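Local structure of Slr1951 protein (Synechocystis sp., 3HX1) at residues L27-A40 with Q47-K59. The protein is of unknown function but carries a forkhead-associated (FHA) domain, a fold that in its relatives binds phosphothreonine peptides. Sequence-based numbering, arbitrary orientation.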
# COMPACT_ATOMS: atom_id res chain seq x y z
N LEU A 27 1.86 -0.37 10.88
CA LEU A 27 3.10 -0.09 10.16
C LEU A 27 4.19 0.24 11.18
O LEU A 27 4.14 1.26 11.86
CB LEU A 27 2.89 1.07 9.19
CG LEU A 27 2.94 0.68 7.71
CD1 LEU A 27 2.26 -0.65 7.47
CD2 LEU A 27 2.28 1.78 6.90
N THR A 28 5.17 -0.65 11.26
CA THR A 28 6.25 -0.54 12.23
C THR A 28 7.64 -0.33 11.64
O THR A 28 8.46 0.38 12.21
CB THR A 28 6.27 -1.83 13.11
OG1 THR A 28 5.27 -1.75 14.12
CG2 THR A 28 7.64 -2.04 13.74
N GLU A 29 7.89 -0.96 10.49
CA GLU A 29 9.21 -0.88 9.88
C GLU A 29 9.49 0.30 8.95
O GLU A 29 8.61 1.12 8.67
CB GLU A 29 9.50 -2.19 9.13
CG GLU A 29 9.53 -3.43 10.03
CD GLU A 29 10.48 -3.27 11.21
OE1 GLU A 29 11.69 -3.08 10.98
OE2 GLU A 29 10.01 -3.34 12.37
N THR A 30 10.73 0.36 8.48
CA THR A 30 11.22 1.41 7.61
C THR A 30 10.93 1.20 6.13
O THR A 30 10.74 2.16 5.38
CB THR A 30 12.74 1.54 7.77
OG1 THR A 30 13.04 2.06 9.07
CG2 THR A 30 13.32 2.46 6.71
N PHE A 31 10.90 -0.06 5.72
CA PHE A 31 10.65 -0.41 4.33
C PHE A 31 9.68 -1.59 4.30
O PHE A 31 9.77 -2.51 5.11
CB PHE A 31 11.99 -0.80 3.69
CG PHE A 31 11.89 -1.11 2.22
CD1 PHE A 31 11.99 -0.11 1.27
CD2 PHE A 31 11.74 -2.43 1.80
CE1 PHE A 31 11.93 -0.41 -0.09
CE2 PHE A 31 11.68 -2.73 0.44
CZ PHE A 31 11.78 -1.72 -0.50
N TYR A 32 8.74 -1.55 3.37
CA TYR A 32 7.75 -2.61 3.23
C TYR A 32 7.44 -2.84 1.77
O TYR A 32 7.12 -1.90 1.05
CB TYR A 32 6.44 -2.24 3.92
CG TYR A 32 6.41 -2.36 5.42
CD1 TYR A 32 6.44 -3.61 6.04
CD2 TYR A 32 6.25 -1.23 6.22
CE1 TYR A 32 6.30 -3.73 7.43
CE2 TYR A 32 6.12 -1.34 7.61
CZ TYR A 32 6.14 -2.59 8.21
OH TYR A 32 5.99 -2.68 9.58
N THR A 33 7.54 -4.08 1.30
CA THR A 33 7.18 -4.37 -0.08
C THR A 33 5.73 -4.78 0.02
O THR A 33 5.29 -5.31 1.05
CB THR A 33 7.99 -5.52 -0.70
OG1 THR A 33 7.91 -6.68 0.15
CG2 THR A 33 9.44 -5.12 -0.89
N ILE A 34 4.97 -4.55 -1.04
CA ILE A 34 3.56 -4.88 -1.03
C ILE A 34 3.19 -5.60 -2.30
O ILE A 34 3.64 -5.23 -3.39
CB ILE A 34 2.72 -3.60 -0.94
CG1 ILE A 34 3.05 -2.85 0.35
CG2 ILE A 34 1.25 -3.93 -1.01
CD1 ILE A 34 2.42 -1.48 0.43
N GLY A 35 2.36 -6.64 -2.18
CA GLY A 35 1.96 -7.38 -3.36
C GLY A 35 1.17 -8.62 -3.03
O GLY A 35 0.92 -8.92 -1.86
N ARG A 36 0.77 -9.36 -4.07
CA ARG A 36 -0.02 -10.57 -3.91
C ARG A 36 0.79 -11.83 -3.58
O ARG A 36 0.23 -12.84 -3.16
CB ARG A 36 -0.83 -10.83 -5.18
CG ARG A 36 -0.04 -11.33 -6.39
CD ARG A 36 -1.01 -11.90 -7.42
NE ARG A 36 -0.34 -12.52 -8.56
CZ ARG A 36 -0.31 -11.98 -9.78
NH1 ARG A 36 -0.90 -10.82 -10.01
NH2 ARG A 36 0.32 -12.61 -10.77
N SER A 37 2.11 -11.76 -3.77
CA SER A 37 2.95 -12.92 -3.50
C SER A 37 3.36 -13.07 -2.05
O SER A 37 3.33 -12.11 -1.28
CB SER A 37 4.22 -12.85 -4.35
OG SER A 37 5.28 -13.58 -3.75
N PRO A 38 3.71 -14.30 -1.65
CA PRO A 38 4.14 -14.59 -0.28
C PRO A 38 5.44 -13.85 0.02
O PRO A 38 5.79 -13.65 1.18
CB PRO A 38 4.33 -16.10 -0.28
CG PRO A 38 3.30 -16.56 -1.25
CD PRO A 38 3.46 -15.56 -2.38
N ARG A 39 6.16 -13.45 -1.03
CA ARG A 39 7.42 -12.71 -0.89
C ARG A 39 7.21 -11.35 -0.23
O ARG A 39 8.01 -10.93 0.61
CB ARG A 39 8.08 -12.48 -2.26
CG ARG A 39 9.08 -13.53 -2.73
CD ARG A 39 9.72 -13.09 -4.05
NE ARG A 39 8.71 -12.88 -5.10
CZ ARG A 39 8.86 -12.04 -6.13
NH1 ARG A 39 9.96 -11.32 -6.27
NH2 ARG A 39 7.89 -11.93 -7.04
N ALA A 40 6.15 -10.67 -0.64
CA ALA A 40 5.80 -9.34 -0.13
C ALA A 40 5.61 -9.30 1.38
O ALA A 40 5.03 -10.21 1.97
CB ALA A 40 4.52 -8.83 -0.83
N GLN A 47 -5.80 -10.77 -7.96
CA GLN A 47 -5.16 -11.08 -9.24
C GLN A 47 -4.80 -9.81 -9.97
O GLN A 47 -3.98 -9.83 -10.89
CB GLN A 47 -6.10 -11.91 -10.11
CG GLN A 47 -7.45 -11.27 -10.35
CD GLN A 47 -8.25 -12.00 -11.42
OE1 GLN A 47 -8.24 -13.23 -11.49
NE2 GLN A 47 -8.96 -11.24 -12.26
N PHE A 48 -5.40 -8.70 -9.56
CA PHE A 48 -5.12 -7.41 -10.19
C PHE A 48 -3.89 -6.78 -9.58
O PHE A 48 -3.41 -5.75 -10.03
CB PHE A 48 -6.33 -6.48 -10.03
CG PHE A 48 -7.62 -7.07 -10.53
CD1 PHE A 48 -7.65 -7.82 -11.71
CD2 PHE A 48 -8.81 -6.84 -9.86
CE1 PHE A 48 -8.84 -8.31 -12.21
CE2 PHE A 48 -10.01 -7.34 -10.35
CZ PHE A 48 -10.03 -8.07 -11.53
N VAL A 49 -3.37 -7.42 -8.54
CA VAL A 49 -2.19 -6.95 -7.85
C VAL A 49 -0.97 -7.77 -8.25
O VAL A 49 -1.00 -8.99 -8.21
CB VAL A 49 -2.36 -7.03 -6.33
CG1 VAL A 49 -1.02 -6.77 -5.64
CG2 VAL A 49 -3.39 -6.02 -5.88
N SER A 50 0.10 -7.09 -8.64
CA SER A 50 1.32 -7.79 -9.04
C SER A 50 1.93 -8.51 -7.83
O SER A 50 1.58 -8.22 -6.68
CB SER A 50 2.33 -6.79 -9.60
OG SER A 50 1.82 -6.15 -10.76
N ARG A 51 2.83 -9.44 -8.10
CA ARG A 51 3.49 -10.18 -7.03
C ARG A 51 4.06 -9.22 -6.02
O ARG A 51 3.91 -9.42 -4.82
CB ARG A 51 4.56 -11.10 -7.61
CG ARG A 51 3.90 -12.26 -8.34
CD ARG A 51 4.86 -13.22 -8.99
NE ARG A 51 4.13 -14.37 -9.50
CZ ARG A 51 4.66 -15.34 -10.23
NH1 ARG A 51 5.95 -15.29 -10.55
NH2 ARG A 51 3.90 -16.35 -10.64
N ILE A 52 4.70 -8.17 -6.53
CA ILE A 52 5.27 -7.10 -5.71
C ILE A 52 4.81 -5.85 -6.45
O ILE A 52 5.40 -5.46 -7.46
CB ILE A 52 6.82 -7.12 -5.68
CG1 ILE A 52 7.34 -8.45 -5.12
CG2 ILE A 52 7.32 -5.96 -4.85
CD1 ILE A 52 7.17 -8.62 -3.60
N HIS A 53 3.75 -5.24 -5.93
CA HIS A 53 3.13 -4.06 -6.54
C HIS A 53 3.74 -2.71 -6.18
O HIS A 53 3.72 -1.78 -6.99
CB HIS A 53 1.65 -4.05 -6.18
CG HIS A 53 0.80 -3.31 -7.15
ND1 HIS A 53 0.08 -3.95 -8.15
CD2 HIS A 53 0.54 -1.99 -7.29
CE1 HIS A 53 -0.59 -3.05 -8.85
NE2 HIS A 53 -0.33 -1.85 -8.35
N ALA A 54 4.27 -2.57 -4.97
CA ALA A 54 4.84 -1.30 -4.58
C ALA A 54 5.71 -1.43 -3.34
O ALA A 54 5.95 -2.54 -2.85
CB ALA A 54 3.72 -0.31 -4.33
N VAL A 55 6.20 -0.29 -2.86
CA VAL A 55 7.02 -0.26 -1.65
C VAL A 55 6.69 0.96 -0.80
O VAL A 55 6.26 2.00 -1.30
CB VAL A 55 8.53 -0.23 -1.98
CG1 VAL A 55 8.91 -1.46 -2.76
CG2 VAL A 55 8.86 1.03 -2.76
N LEU A 56 6.89 0.82 0.50
CA LEU A 56 6.64 1.87 1.47
C LEU A 56 7.94 2.15 2.19
O LEU A 56 8.53 1.25 2.78
CB LEU A 56 5.60 1.41 2.50
CG LEU A 56 4.17 1.23 2.03
CD1 LEU A 56 3.36 0.60 3.14
CD2 LEU A 56 3.58 2.58 1.64
N VAL A 57 8.39 3.40 2.14
CA VAL A 57 9.62 3.77 2.81
C VAL A 57 9.30 4.91 3.77
O VAL A 57 8.70 5.91 3.38
CB VAL A 57 10.71 4.24 1.81
CG1 VAL A 57 10.77 3.28 0.62
CG2 VAL A 57 10.42 5.64 1.32
N ARG A 58 9.67 4.74 5.04
CA ARG A 58 9.41 5.79 6.01
C ARG A 58 10.51 6.82 5.83
O ARG A 58 11.66 6.45 5.61
CB ARG A 58 9.45 5.21 7.42
CG ARG A 58 8.86 6.12 8.49
CD ARG A 58 8.64 5.33 9.77
NE ARG A 58 9.87 4.63 10.16
CZ ARG A 58 9.91 3.62 11.01
NH1 ARG A 58 8.79 3.18 11.58
NH2 ARG A 58 11.07 3.03 11.30
N LYS A 59 10.15 8.10 5.90
CA LYS A 59 11.12 9.18 5.74
C LYS A 59 11.86 9.49 7.05
O LYS A 59 12.75 8.74 7.47
CB LYS A 59 10.42 10.44 5.23
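R36 reaches along the loop 47-53 and gives its NH1 to the carbonyl O of V49 at 2.6 Å, the oxygen lying near the guanidinium edge but 28° out of its plane. With CG set between the backbone N and the carbonyl carbon (chi1 73°) and the chain extended beyond, CG and CD run close beside that same oxygen. The backbone N of R36 binds S50 O almost straight, at 171°, and S37 N uses a lone pair of R51 O. Cut back to an alanine, R36 would lose the guanidinium and the CG and CD that lie beside V49 O, which would probably leave that carbonyl without this donor. At G35 a side chain would collide with R51 O. Further along, I34 O accepts from both H53 N and A54 N, a classic beta bulge; H53 ND1 takes the N-H of S50 in its ring plane, while NE2 is hydrogen-bonded to G83 O. At the far end R58 bends at chi3, bringing NH1 to T28 O, 2.9 Å away and above the carbonyl plane, with E29 O over one guanidinium face. Between these ends, Y32 pairs with L56 through two backbone bonds. I34 CD1 meets L56 CD1 at 3.5 Å on the face that carries I34 and L56, which L27 also joins, whereas on the other face the F31 ring lies obliquely, with F31 CZ 3.7 Å from V55 CG1 and F31 CD1 as far from V57 CG1. I52 CD1 packs on A40 CB. Strands 31-35 and 54-58 thus form an antiparallel pair in one sheet of the FHA beta sandwich, and G35-R36 and S50-R51-I52-H53 match the family's GR and SxxH motifs, which in relatives lie at the phosphopeptide-binding loops.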